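PDB 5HAX: nucleoporin NUP170 from Chaetomium thermophilum, which is a nuclear pore protein that probably serves as a structural scaffold nucleoporin, with a beta-propeller-like N-terminal region followed by a helical one. Local coordinates for residues A[226-231]-A[250-255]; A[266-269]-A[275-278]; A[309-312]-A[318-321]; A[346-351]-A[423-428]. One frame throughout, in Å; residues are numbered along the deposited sequence.

All four contacts lie in the Nup133-like, beta-propeller part of the chain and follow one another in sequence. Contacts 1 and 2 share an antiparallel sheet, in which strands 251-255 and 263-268 are neighbours; their centres are about 14 Å apart. Contacts 3 and 4 meet in the next sheet, where strand 318-324 pairs with strand 341-348, and their centres are about 12 Å apart. Contact 3 also touches contacts 1 and 2 through leucine side chains. Contacts 1 and 4 do not touch; their centres are about 28 Å apart. The series thus runs from one blade-like sheet through a second to the start of a third, strand 427-433.

Contact 1 (A[226-231]-A[250-255]); sequences QQEWLR and TIRTYH
Glu228 OE2 is gripped by several groups. Arg252 NH1 donates to it over 3.2 Å, a water molecule donates to it over 2.9 Å, and Ser246 in the neighbouring strand 241-246 is hydrogen-bonded to it as well. The site lies at one end of a four-stranded antiparallel sheet of the beta-propeller type. Residues 226-229 lead into its outermost strand, 230-236, and Arg252 sits on strand 251-255, two strands further in. The Glu228 side chain is fully extended, with CG anti to the backbone N (chi1 -172°), and it meets the arginine coming from the opposite direction. Arg252 answers end-on with both terminal nitrogens. Its NH2 reaches Glu228 OE1 at 3.1 Å, which makes the pair a two-bonded salt bridge. The two flat groups are not coplanar: carboxylate and guanidinium are turned 60° apart, and both oxygens are met from above the carboxylate plane. Arg252 NE makes a second salt bridge, to Glu267 of the adjoining strand, so the guanidinium is probably well fixed between two acids. Were Glu228 an alanine, NH1 and NH2 of Arg252 would probably lose their acidic mate, and the water and Ser246 a shared partner. Thr250, just before strand 251-255, adds to the pair. Its CG2 methyl lies 3.5 Å above the guanidinium plane, near the rim, and its OG1 holds the bridging water at 2.7 Å.

Contact 2 (A[266-269]-A[275-278]); sequences IEKD and RDFA. With PO4 (phosphate ion), chain D.
This is a salt bridge between the end of a strand and the helix that follows it, on the outermost strand of a four-stranded antiparallel sheet of the beta-propeller type. Strand 263-268 closes that sheet, and helix 270-279 starts at once. Lys268 is the last residue of the strand and Asp276 lies in the helix. Lys268 NZ donates to Asp276 OD1 over 2.7 Å. The ammonium approaches on the syn side of the carboxylate, 26° out of its plane. The lysine is straight as far as CE, and only the last torsion bends (chi4 67°), turning NZ onto the oxygen. Both partners are held further. NZ also bonds to Ser272 OG and to the carbonyl of Met342, and Asp276 OD1 accepts from the backbone N of Leu344. The bridge therefore ties strand and helix to strand 341-348 of another sheet. Asp269 is the N-cap of the helix, its OD1 accepting from the backbone N of Ser272. A water links this cap to the helix: it donates to Asp269 OD1 over 2.8 Å and accepts from Arg275 NH2. The same arginine holds a phosphate ion, probably from the crystallisation liquor, which Ser272 OG also binds. The phosphate lies at the guanidinium edge, where its O1 takes two bonds, from Arg275 NE at 3.1 Å and from Arg275 NH2 at 2.9 Å.

Contact 3 (A[309-312]-A[318-321]); sequences LMAL and RLFL
Met310 runs alongside Phe320, with CG over one face of its ring, in a beta hairpin whose two strands, 307-313 and 318-324, run antiparallel. The backbones form the tight part. At the Ala311-Leu319 hydrogen-bonded pair, Leu319 N donates to Ala311 O over 2.6 Å and Ala311 N to Leu319 O over 2.7 Å. The Leu309-Leu321 pair is slacker on one side: Leu321 N to Leu309 O is straight at 2.9 Å, but the return bond from Leu309 N to Leu321 O is weak. All eight residues are buried and neither face of the hairpin is a solvent side. On one face Met310 CG sits 3.9 Å from the Phe320 ring centroid, a CH-pi contact. Met310 SD meets the ring obliquely and also touches Arg318 CG at 3.5 Å. With a serine at Phe320, Met310 is likely to lose the ring under CG and gain freedom to turn. The side chains of the other face fit more loosely: Ala311 CB touches Leu321 CD1 and Leu319 CB, each at 4.1 Å. Leu319 on that face packs on strand 341-348 and Ala311 on strand 293-298, the strands that flank the hairpin in its sheet.

Contact 4 (A[346-351]-A[423-428]); sequences FVKFPP and LKYFEQ
Lys348 lies across one face of the Tyr425 ring, while Phe346 meets the same ring at its edge. The lysine crosses the tyrosine at about a right angle. Its CD rests on Tyr425 CD2 at 3.7 Å, and its NZ stands over the face, 4.4 Å from the ring centroid and 18° off the normal, a cation-pi contact. Two bends carry the amine there, at chi2 (67°) and at chi4 (-85°). NZ then donates to Tyr425 O over 2.8 Å, nearly in line with the carbonyl. Tyr425 is the centre of an inverse gamma turn, so this bond grips the chain right at the turn. NZ also forms a salt bridge with Glu427 OE2 at 2.6 Å, reaching it on the anti side of the carboxylate. The two side chains run past each other in opposite directions. Phe346 and Tyr425 also cross at about a right angle, Phe346 CE1 touching Tyr425 CD2 at 3.8 Å. The charged ends are buried but well supplied. NZ has a further bond to the carbonyl of Asp37 and a cation-pi contact with Tyr38. Glu427 OE2 is shared with Arg318, which would probably favour its charged form, and Glu427 OE1 takes a bond from Ser407. The contact thus joins two neighbouring sheets of the propeller-like region. Strand 341-348, paired with strand 318-324, supplies Phe346 and Lys348. Tyr425 comes from the loop after helix 411-416, and Glu427 opens strand 427-433 of the next sheet.

Contact 1 (A[226-231]-A[250-255])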
loop_
_atom_site.group_PDB
_atom_site.type_symbol
_atom_site.label_atom_id
_atom_site.label_comp_id
_atom_site.label_asym_id
_atom_site.label_seq_id
_atom_site.Cartn_x
_atom_site.Cartn_y
_atom_site.Cartn_z
ATOM N N GLN A 226 -9.655 -31.324 21.639
ATOM C CA GLN A 226 -9.244 -30.538 22.792
ATOM C C GLN A 226 -9.650 -29.076 22.609
ATOM O O GLN A 226 -10.011 -28.636 21.515
ATOM C CB GLN A 226 -7.732 -30.653 23.002
ATOM C CG GLN A 226 -7.254 -32.070 23.287
ATOM C CD GLN A 226 -5.741 -32.186 23.306
ATOM O OE1 GLN A 226 -5.054 -31.407 23.967
ATOM N NE2 GLN A 226 -5.213 -33.161 22.574
ATOM N N GLN A 227 -9.597 -28.319 23.704
ATOM C CA GLN A 227 -9.961 -26.909 23.651
ATOM C C GLN A 227 -8.938 -26.122 22.840
ATOM O O GLN A 227 -7.731 -26.208 23.085
ATOM C CB GLN A 227 -10.069 -26.318 25.056
ATOM C CG GLN A 227 -10.185 -24.798 25.031
ATOM C CD GLN A 227 -10.501 -24.188 26.377
ATOM O OE1 GLN A 227 -9.671 -24.192 27.287
ATOM N NE2 GLN A 227 -11.701 -23.638 26.505
ATOM N N GLU A 228 -9.433 -25.341 21.882
ATOM C CA GLU A 228 -8.625 -24.458 21.051
ATOM C C GLU A 228 -9.579 -23.632 20.202
ATOM O O GLU A 228 -10.569 -24.165 19.701
ATOM C CB GLU A 228 -7.658 -25.250 20.156
ATOM C CG GLU A 228 -6.658 -24.380 19.401
ATOM C CD GLU A 228 -5.780 -25.169 18.440
ATOM O OE1 GLU A 228 -6.043 -26.369 18.223
ATOM O OE2 GLU A 228 -4.821 -24.582 17.898
ATOM N N TRP A 229 -9.291 -22.338 20.055
ATOM C CA TRP A 229 -10.134 -21.446 19.267
ATOM C C TRP A 229 -9.246 -20.449 18.530
ATOM O O TRP A 229 -8.018 -20.476 18.647
ATOM C CB TRP A 229 -11.175 -20.746 20.150
ATOM C CG TRP A 229 -10.606 -19.791 21.160
ATOM C CD1 TRP A 229 -10.313 -18.473 20.967
ATOM C CD2 TRP A 229 -10.277 -20.079 22.524
ATOM N NE1 TRP A 229 -9.817 -17.924 22.124
ATOM C CE2 TRP A 229 -9.783 -18.890 23.095
ATOM C CE3 TRP A 229 -10.347 -21.228 23.317
ATOM C CZ2 TRP A 229 -9.364 -18.815 24.421
ATOM C CZ3 TRP A 229 -9.928 -21.152 24.633
ATOM C CH2 TRP A 229 -9.444 -19.955 25.171
ATOM N N LEU A 230 -9.875 -19.559 17.762
ATOM C CA LEU A 230 -9.155 -18.678 16.852
ATOM C C LEU A 230 -8.944 -17.290 17.443
ATOM O O LEU A 230 -9.752 -16.791 18.231
ATOM C CB LEU A 230 -9.894 -18.551 15.519
ATOM C CG LEU A 230 -10.001 -19.831 14.687
ATOM C CD1 LEU A 230 -10.616 -19.520 13.336
ATOM C CD2 LEU A 230 -8.645 -20.508 14.510
ATOM N N ARG A 231 -7.827 -16.678 17.040
ATOM C CA ARG A 231 -7.516 -15.285 17.321
ATOM C C ARG A 231 -7.644 -14.388 16.096
ATOM O O ARG A 231 -7.654 -13.163 16.249
ATOM C CB ARG A 231 -6.087 -15.161 17.879
ATOM C CG ARG A 231 -5.963 -15.256 19.399
ATOM C CD ARG A 231 -4.496 -15.376 19.805
ATOM N NE ARG A 231 -4.106 -14.441 20.860
ATOM C CZ ARG A 231 -3.958 -13.131 20.683
ATOM N NH1 ARG A 231 -3.590 -12.359 21.699
ATOM N NH2 ARG A 231 -4.188 -12.585 19.495
ATOM N N THR A 250 -1.098 -21.783 17.018
ATOM C CA THR A 250 -1.028 -22.671 15.863
ATOM C C THR A 250 -1.459 -21.926 14.606
ATOM O O THR A 250 -2.486 -21.237 14.605
ATOM C CB THR A 250 -1.916 -23.898 16.071
ATOM O OG1 THR A 250 -1.415 -24.672 17.167
ATOM C CG2 THR A 250 -1.948 -24.769 14.813
ATOM N N ILE A 251 -0.683 -22.083 13.536
ATOM C CA ILE A 251 -0.951 -21.452 12.247
ATOM C C ILE A 251 -1.453 -22.530 11.297
ATOM O O ILE A 251 -0.744 -23.508 11.029
ATOM C CB ILE A 251 0.301 -20.770 11.675
ATOM C CG1 ILE A 251 0.830 -19.707 12.642
ATOM C CG2 ILE A 251 -0.006 -20.155 10.312
ATOM C CD1 ILE A 251 2.166 -19.119 12.228
ATOM N N ARG A 252 -2.664 -22.346 10.780
ATOM C CA ARG A 252 -3.254 -23.256 9.809
ATOM C C ARG A 252 -3.402 -22.545 8.471
ATOM O O ARG A 252 -3.818 -21.384 8.420
ATOM C CB ARG A 252 -4.616 -23.762 10.293
ATOM C CG ARG A 252 -4.534 -24.663 11.520
ATOM C CD ARG A 252 -5.916 -25.037 12.036
ATOM N NE ARG A 252 -5.863 -26.080 13.060
ATOM C CZ ARG A 252 -5.657 -25.859 14.357
ATOM N NH1 ARG A 252 -5.471 -24.627 14.810
ATOM N NH2 ARG A 252 -5.632 -26.879 15.204
ATOM N N THR A 253 -3.043 -23.241 7.394
ATOM C CA THR A 253 -3.131 -22.717 6.035
ATOM C C THR A 253 -4.164 -23.522 5.260
ATOM O O THR A 253 -4.124 -24.756 5.265
ATOM C CB THR A 253 -1.776 -22.782 5.323
ATOM O OG1 THR A 253 -0.793 -22.078 6.091
ATOM C CG2 THR A 253 -1.861 -22.168 3.920
ATOM N N TYR A 254 -5.081 -22.818 4.601
ATOM C CA TYR A 254 -6.122 -23.422 3.781
ATOM C C TYR A 254 -5.992 -22.905 2.355
ATOM O O TYR A 254 -5.661 -21.734 2.142
ATOM C CB TYR A 254 -7.519 -23.098 4.325
ATOM C CG TYR A 254 -7.761 -23.550 5.746
ATOM C CD1 TYR A 254 -7.259 -22.829 6.820
ATOM C CD2 TYR A 254 -8.504 -24.690 6.015
ATOM C CE1 TYR A 254 -7.481 -23.236 8.122
ATOM C CE2 TYR A 254 -8.734 -25.106 7.314
ATOM C CZ TYR A 254 -8.222 -24.375 8.364
ATOM O OH TYR A 254 -8.446 -24.782 9.658
ATOM N N HIS A 255 -6.258 -23.774 1.383
ATOM C CA HIS A 255 -6.156 -23.431 -0.030
ATOM C C HIS A 255 -7.532 -23.527 -0.674
ATOM O O HIS A 255 -8.264 -24.495 -0.442
ATOM C CB HIS A 255 -5.169 -24.349 -0.754
ATOM C CG HIS A 255 -5.053 -24.072 -2.220
ATOM N ND1 HIS A 255 -5.489 -24.957 -3.182
ATOM C CD2 HIS A 255 -4.557 -23.003 -2.888
ATOM C CE1 HIS A 255 -5.262 -24.447 -4.380
ATOM N NE2 HIS A 255 -4.698 -23.262 -4.230
HETATM O O HOH W 1 -2.938 -26.774 17.817
#

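Contact 2 (A[266-269]-A[275-278])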
loop_
_atom_site.group_PDB
_atom_site.type_symbol
_atom_site.label_atom_id
_atom_site.label_comp_id
_atom_site.label_asym_id
_atom_site.label_seq_id
_atom_site.Cartn_x
_atom_site.Cartn_y
_atom_site.Cartn_z
ATOM N N ILE A 266 -1.733 -27.043 5.466
ATOM C CA ILE A 266 -0.622 -26.960 6.408
ATOM C C ILE A 266 -1.183 -26.701 7.797
ATOM O O ILE A 266 -2.154 -25.953 7.959
ATOM C CB ILE A 266 0.389 -25.853 6.030
ATOM C CG1 ILE A 266 0.796 -25.963 4.558
ATOM C CG2 ILE A 266 1.620 -25.937 6.934
ATOM C CD1 ILE A 266 1.679 -24.825 4.083
ATOM N N GLU A 267 -0.567 -27.327 8.796
ATOM C CA GLU A 267 -0.860 -27.064 10.202
ATOM C C GLU A 267 0.474 -27.046 10.934
ATOM O O GLU A 267 1.153 -28.074 11.008
ATOM C CB GLU A 267 -1.802 -28.119 10.784
ATOM C CG GLU A 267 -2.204 -27.860 12.226
ATOM C CD GLU A 267 -3.324 -28.776 12.699
ATOM O OE1 GLU A 267 -4.427 -28.731 12.113
ATOM O OE2 GLU A 267 -3.102 -29.543 13.658
ATOM N N LYS A 268 0.852 -25.882 11.461
ATOM C CA LYS A 268 2.160 -25.675 12.078
ATOM C C LYS A 268 1.952 -25.096 13.470
ATOM O O LYS A 268 1.552 -23.935 13.606
ATOM C CB LYS A 268 3.018 -24.742 11.224
ATOM C CG LYS A 268 4.476 -24.668 11.645
ATOM C CD LYS A 268 5.232 -23.656 10.803
ATOM C CE LYS A 268 6.708 -23.624 11.159
ATOM N NZ LYS A 268 7.399 -24.894 10.801
ATOM N N ASP A 269 2.229 -25.894 14.502
ATOM C CA ASP A 269 2.045 -25.437 15.871
ATOM C C ASP A 269 3.285 -24.690 16.356
ATOM O O ASP A 269 4.322 -24.647 15.693
ATOM C CB ASP A 269 1.708 -26.610 16.803
ATOM C CG ASP A 269 2.764 -27.709 16.799
ATOM O OD1 ASP A 269 3.932 -27.448 16.443
ATOM O OD2 ASP A 269 2.413 -28.848 17.174
ATOM N N ARG A 275 11.087 -25.253 16.872
ATOM C CA ARG A 275 12.117 -26.158 16.374
ATOM C C ARG A 275 12.893 -25.518 15.226
ATOM O O ARG A 275 14.128 -25.575 15.192
ATOM C CB ARG A 275 11.487 -27.482 15.945
ATOM C CG ARG A 275 12.495 -28.516 15.478
ATOM C CD ARG A 275 11.920 -29.925 15.504
ATOM N NE ARG A 275 10.527 -29.964 15.062
ATOM C CZ ARG A 275 9.474 -30.038 15.873
ATOM N NH1 ARG A 275 9.635 -30.091 17.190
ATOM N NH2 ARG A 275 8.249 -30.068 15.364
ATOM N N ASP A 276 12.184 -24.904 14.274
ATOM C CA ASP A 276 12.855 -24.134 13.231
ATOM C C ASP A 276 13.767 -23.081 13.843
ATOM O O ASP A 276 14.926 -22.929 13.441
ATOM C CB ASP A 276 11.829 -23.458 12.318
ATOM C CG ASP A 276 10.964 -24.447 11.566
ATOM O OD1 ASP A 276 9.893 -24.037 11.064
ATOM O OD2 ASP A 276 11.347 -25.632 11.474
ATOM N N PHE A 277 13.251 -22.349 14.831
ATOM C CA PHE A 277 14.020 -21.286 15.468
ATOM C C PHE A 277 15.292 -21.828 16.108
ATOM O O PHE A 277 16.343 -21.177 16.066
ATOM C CB PHE A 277 13.141 -20.586 16.504
ATOM C CG PHE A 277 13.784 -19.396 17.149
ATOM C CD1 PHE A 277 14.188 -18.311 16.390
ATOM C CD2 PHE A 277 13.958 -19.350 18.521
ATOM C CE1 PHE A 277 14.771 -17.211 16.987
ATOM C CE2 PHE A 277 14.537 -18.252 19.124
ATOM C CZ PHE A 277 14.945 -17.180 18.353
ATOM N N ALA A 278 15.219 -23.022 16.701
ATOM C CA ALA A 278 16.392 -23.598 17.352
ATOM C C ALA A 278 17.458 -23.994 16.341
ATOM O O ALA A 278 18.652 -23.959 16.659
ATOM C CB ALA A 278 15.985 -24.809 18.192
HETATM P P PO4 D . 8.416 -30.109 11.552
HETATM O O1 PO4 D . 8.830 -29.144 12.637
HETATM O O2 PO4 D . 6.921 -30.323 11.603
HETATM O O3 PO4 D . 9.119 -31.428 11.769
HETATM O O4 PO4 D . 8.804 -29.547 10.206
HETATM O O HOH W 2 5.223 -29.927 15.998
#

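Contact 3 (A[309-312]-A[318-321])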
loop_
_atom_site.group_PDB
_atom_site.type_symbol
_atom_site.label_atom_id
_atom_site.label_comp_id
_atom_site.label_asym_id
_atom_site.label_seq_id
_atom_site.Cartn_x
_atom_site.Cartn_y
_atom_site.Cartn_z
ATOM N N LEU A 309 4.212 -15.200 4.921
ATOM C CA LEU A 309 3.484 -14.828 6.125
ATOM C C LEU A 309 4.430 -14.214 7.145
ATOM O O LEU A 309 5.556 -14.686 7.319
ATOM C CB LEU A 309 2.796 -16.063 6.718
ATOM C CG LEU A 309 1.754 -15.859 7.810
ATOM C CD1 LEU A 309 0.526 -15.165 7.245
ATOM C CD2 LEU A 309 1.391 -17.200 8.425
ATOM N N MET A 310 3.959 -13.165 7.818
ATOM C CA MET A 310 4.621 -12.616 8.992
ATOM C C MET A 310 3.806 -12.961 10.230
ATOM O O MET A 310 2.574 -12.873 10.217
ATOM C CB MET A 310 4.784 -11.095 8.896
ATOM C CG MET A 310 5.714 -10.521 9.960
ATOM S SD MET A 310 5.584 -8.733 10.163
ATOM C CE MET A 310 4.018 -8.604 11.026
ATOM N N ALA A 311 4.498 -13.351 11.296
ATOM C CA ALA A 311 3.875 -13.657 12.576
ATOM C C ALA A 311 4.550 -12.823 13.652
ATOM O O ALA A 311 5.783 -12.768 13.715
ATOM C CB ALA A 311 3.981 -15.150 12.905
ATOM N N LEU A 312 3.746 -12.167 14.482
ATOM C CA LEU A 312 4.237 -11.284 15.532
ATOM C C LEU A 312 4.065 -11.960 16.886
ATOM O O LEU A 312 2.965 -12.406 17.224
ATOM C CB LEU A 312 3.493 -9.948 15.514
ATOM C CG LEU A 312 3.951 -8.931 16.565
ATOM C CD1 LEU A 312 5.372 -8.468 16.281
ATOM C CD2 LEU A 312 3.001 -7.750 16.616
ATOM N N ARG A 318 9.226 -10.340 14.875
ATOM C CA ARG A 318 8.532 -10.579 13.617
ATOM C C ARG A 318 9.114 -11.841 12.992
ATOM O O ARG A 318 10.280 -11.858 12.580
ATOM C CB ARG A 318 8.664 -9.378 12.682
ATOM C CG ARG A 318 7.686 -8.252 12.982
ATOM C CD ARG A 318 7.999 -7.005 12.168
ATOM N NE ARG A 318 9.056 -6.204 12.780
ATOM C CZ ARG A 318 9.673 -5.192 12.180
ATOM N NH1 ARG A 318 10.616 -4.517 12.824
ATOM N NH2 ARG A 318 9.351 -4.850 10.938
ATOM N N LEU A 319 8.302 -12.896 12.930
ATOM C CA LEU A 319 8.690 -14.173 12.347
ATOM C C LEU A 319 8.205 -14.216 10.903
ATOM O O LEU A 319 7.001 -14.106 10.650
ATOM C CB LEU A 319 8.095 -15.337 13.140
ATOM C CG LEU A 319 8.152 -15.251 14.667
ATOM C CD1 LEU A 319 7.444 -16.451 15.287
ATOM C CD2 LEU A 319 9.586 -15.164 15.154
ATOM N N PHE A 320 9.132 -14.389 9.967
ATOM C CA PHE A 320 8.811 -14.452 8.545
ATOM C C PHE A 320 8.912 -15.898 8.075
ATOM O O PHE A 320 9.990 -16.501 8.136
ATOM C CB PHE A 320 9.741 -13.546 7.740
ATOM C CG PHE A 320 9.473 -12.086 7.949
ATOM C CD1 PHE A 320 8.621 -11.398 7.101
ATOM C CD2 PHE A 320 10.055 -11.407 9.006
ATOM C CE1 PHE A 320 8.363 -10.056 7.294
ATOM C CE2 PHE A 320 9.802 -10.063 9.206
ATOM C CZ PHE A 320 8.952 -9.387 8.349
ATOM N N LEU A 321 7.792 -16.443 7.608
ATOM C CA LEU A 321 7.692 -17.849 7.246
ATOM C C LEU A 321 7.539 -18.008 5.744
ATOM O O LEU A 321 6.749 -17.303 5.106
ATOM C CB LEU A 321 6.506 -18.521 7.940
ATOM C CG LEU A 321 6.565 -18.513 9.466
ATOM C CD1 LEU A 321 5.620 -17.460 10.010
ATOM C CD2 LEU A 321 6.240 -19.889 10.027
#

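Contact 4 (A[346-351]-A[423-428])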
loop_
_atom_site.group_PDB
_atom_site.type_symbol
_atom_site.label_atom_id
_atom_site.label_comp_id
_atom_site.label_asym_id
_atom_site.label_seq_id
_atom_site.Cartn_x
_atom_site.Cartn_y
_atom_site.Cartn_z
ATOM N N PHE A 346 13.252 -16.457 8.698
ATOM C CA PHE A 346 13.912 -15.200 9.016
ATOM C C PHE A 346 13.187 -14.513 10.164
ATOM O O PHE A 346 11.957 -14.564 10.244
ATOM C CB PHE A 346 13.948 -14.286 7.782
ATOM C CG PHE A 346 14.432 -12.900 8.069
ATOM C CD1 PHE A 346 13.531 -11.871 8.289
ATOM C CD2 PHE A 346 15.785 -12.621 8.116
ATOM C CE1 PHE A 346 13.974 -10.592 8.554
ATOM C CE2 PHE A 346 16.235 -11.345 8.381
ATOM C CZ PHE A 346 15.330 -10.328 8.601
ATOM N N VAL A 347 13.952 -13.867 11.045
ATOM C CA VAL A 347 13.408 -13.171 12.208
ATOM C C VAL A 347 13.957 -11.751 12.227
ATOM O O VAL A 347 15.174 -11.551 12.162
ATOM C CB VAL A 347 13.762 -13.886 13.528
ATOM C CG1 VAL A 347 13.171 -13.131 14.718
ATOM C CG2 VAL A 347 13.275 -15.325 13.512
ATOM N N LYS A 348 13.059 -10.770 12.338
ATOM C CA LYS A 348 13.438 -9.391 12.625
ATOM C C LYS A 348 13.199 -9.139 14.110
ATOM O O LYS A 348 12.050 -9.117 14.567
ATOM C CB LYS A 348 12.649 -8.405 11.763
ATOM C CG LYS A 348 13.156 -6.961 11.851
ATOM C CD LYS A 348 14.559 -6.811 11.251
ATOM C CE LYS A 348 15.235 -5.512 11.671
ATOM N NZ LYS A 348 14.864 -4.359 10.808
ATOM N N PHE A 349 14.284 -8.955 14.858
ATOM C CA PHE A 349 14.187 -8.731 16.290
ATOM C C PHE A 349 13.855 -7.272 16.596
ATOM O O PHE A 349 14.055 -6.389 15.760
ATOM C CB PHE A 349 15.489 -9.129 16.977
ATOM C CG PHE A 349 15.691 -10.617 17.076
ATOM C CD1 PHE A 349 15.076 -11.347 18.080
ATOM C CD2 PHE A 349 16.496 -11.284 16.168
ATOM C CE1 PHE A 349 15.259 -12.714 18.175
ATOM C CE2 PHE A 349 16.683 -12.652 16.259
ATOM C CZ PHE A 349 16.062 -13.366 17.265
ATOM N N PRO A 350 13.355 -6.995 17.798
ATOM C CA PRO A 350 12.863 -5.646 18.116
ATOM C C PRO A 350 13.984 -4.625 18.179
ATOM O O PRO A 350 15.150 -4.975 18.418
ATOM C CB PRO A 350 12.212 -5.819 19.498
ATOM C CG PRO A 350 12.005 -7.273 19.670
ATOM C CD PRO A 350 13.070 -7.953 18.880
ATOM N N PRO A 351 13.661 -3.345 18.011
ATOM C CA PRO A 351 14.640 -2.287 18.277
ATOM C C PRO A 351 14.900 -2.169 19.771
ATOM O O PRO A 351 14.189 -2.739 20.598
ATOM C CB PRO A 351 13.954 -1.037 17.729
ATOM C CG PRO A 351 12.500 -1.307 17.991
ATOM C CD PRO A 351 12.316 -2.791 17.768
ATOM N N LEU A 423 22.854 -7.349 1.408
ATOM C CA LEU A 423 21.514 -6.841 1.667
ATOM C C LEU A 423 21.011 -7.302 3.029
ATOM O O LEU A 423 21.070 -8.492 3.357
ATOM C CB LEU A 423 20.554 -7.309 0.574
ATOM C CG LEU A 423 20.584 -6.526 -0.739
ATOM C CD1 LEU A 423 19.803 -7.268 -1.811
ATOM C CD2 LEU A 423 20.030 -5.123 -0.540
ATOM N N LYS A 424 20.503 -6.355 3.815
ATOM C CA LYS A 424 19.861 -6.643 5.088
ATOM C C LYS A 424 18.564 -5.851 5.184
ATOM O O LYS A 424 18.341 -4.890 4.444
ATOM C CB LYS A 424 20.770 -6.298 6.275
ATOM C CG LYS A 424 22.145 -6.943 6.222
ATOM C CD LYS A 424 22.866 -6.798 7.553
ATOM C CE LYS A 424 24.369 -6.955 7.404
ATOM N NZ LYS A 424 25.080 -5.683 7.715
ATOM N N TYR A 425 17.709 -6.268 6.120
ATOM C CA TYR A 425 16.404 -5.639 6.331
ATOM C C TYR A 425 16.581 -4.359 7.154
ATOM O O TYR A 425 16.182 -4.257 8.317
ATOM C CB TYR A 425 15.457 -6.622 7.010
ATOM C CG TYR A 425 14.016 -6.162 7.149
ATOM C CD1 TYR A 425 13.578 -4.962 6.599
ATOM C CD2 TYR A 425 13.091 -6.937 7.841
ATOM C CE1 TYR A 425 12.264 -4.552 6.735
ATOM C CE2 TYR A 425 11.778 -6.533 7.980
ATOM C CZ TYR A 425 11.370 -5.342 7.427
ATOM O OH TYR A 425 10.061 -4.940 7.568
ATOM N N PHE A 426 17.193 -3.362 6.519
ATOM C CA PHE A 426 17.324 -2.052 7.141
ATOM C C PHE A 426 15.951 -1.410 7.306
ATOM O O PHE A 426 15.075 -1.555 6.449
ATOM C CB PHE A 426 18.226 -1.147 6.299
ATOM C CG PHE A 426 19.594 -1.719 6.039
ATOM C CD1 PHE A 426 20.535 -1.790 7.052
ATOM C CD2 PHE A 426 19.942 -2.172 4.776
ATOM C CE1 PHE A 426 21.794 -2.312 6.813
ATOM C CE2 PHE A 426 21.200 -2.693 4.532
ATOM C CZ PHE A 426 22.124 -2.762 5.551
ATOM N N GLU A 427 15.764 -0.694 8.416
ATOM C CA GLU A 427 14.484 -0.064 8.718
ATOM C C GLU A 427 14.690 1.321 9.313
ATOM O O GLU A 427 15.692 1.590 9.981
ATOM C CB GLU A 427 13.650 -0.905 9.702
ATOM C CG GLU A 427 12.940 -2.100 9.081
ATOM C CD GLU A 427 11.974 -2.767 10.044
ATOM O OE1 GLU A 427 10.749 -2.598 9.873
ATOM O OE2 GLU A 427 12.438 -3.461 10.971
ATOM N N GLN A 428 13.721 2.195 9.051
ATOM C CA GLN A 428 13.558 3.466 9.745
ATOM C C GLN A 428 12.361 3.341 10.679
ATOM O O GLN A 428 11.289 2.905 10.252
ATOM C CB GLN A 428 13.337 4.612 8.753
ATOM C CG GLN A 428 14.523 4.914 7.843
ATOM C CD GLN A 428 15.618 5.698 8.537
ATOM O OE1 GLN A 428 15.347 6.586 9.345
ATOM N NE2 GLN A 428 16.864 5.375 8.220
#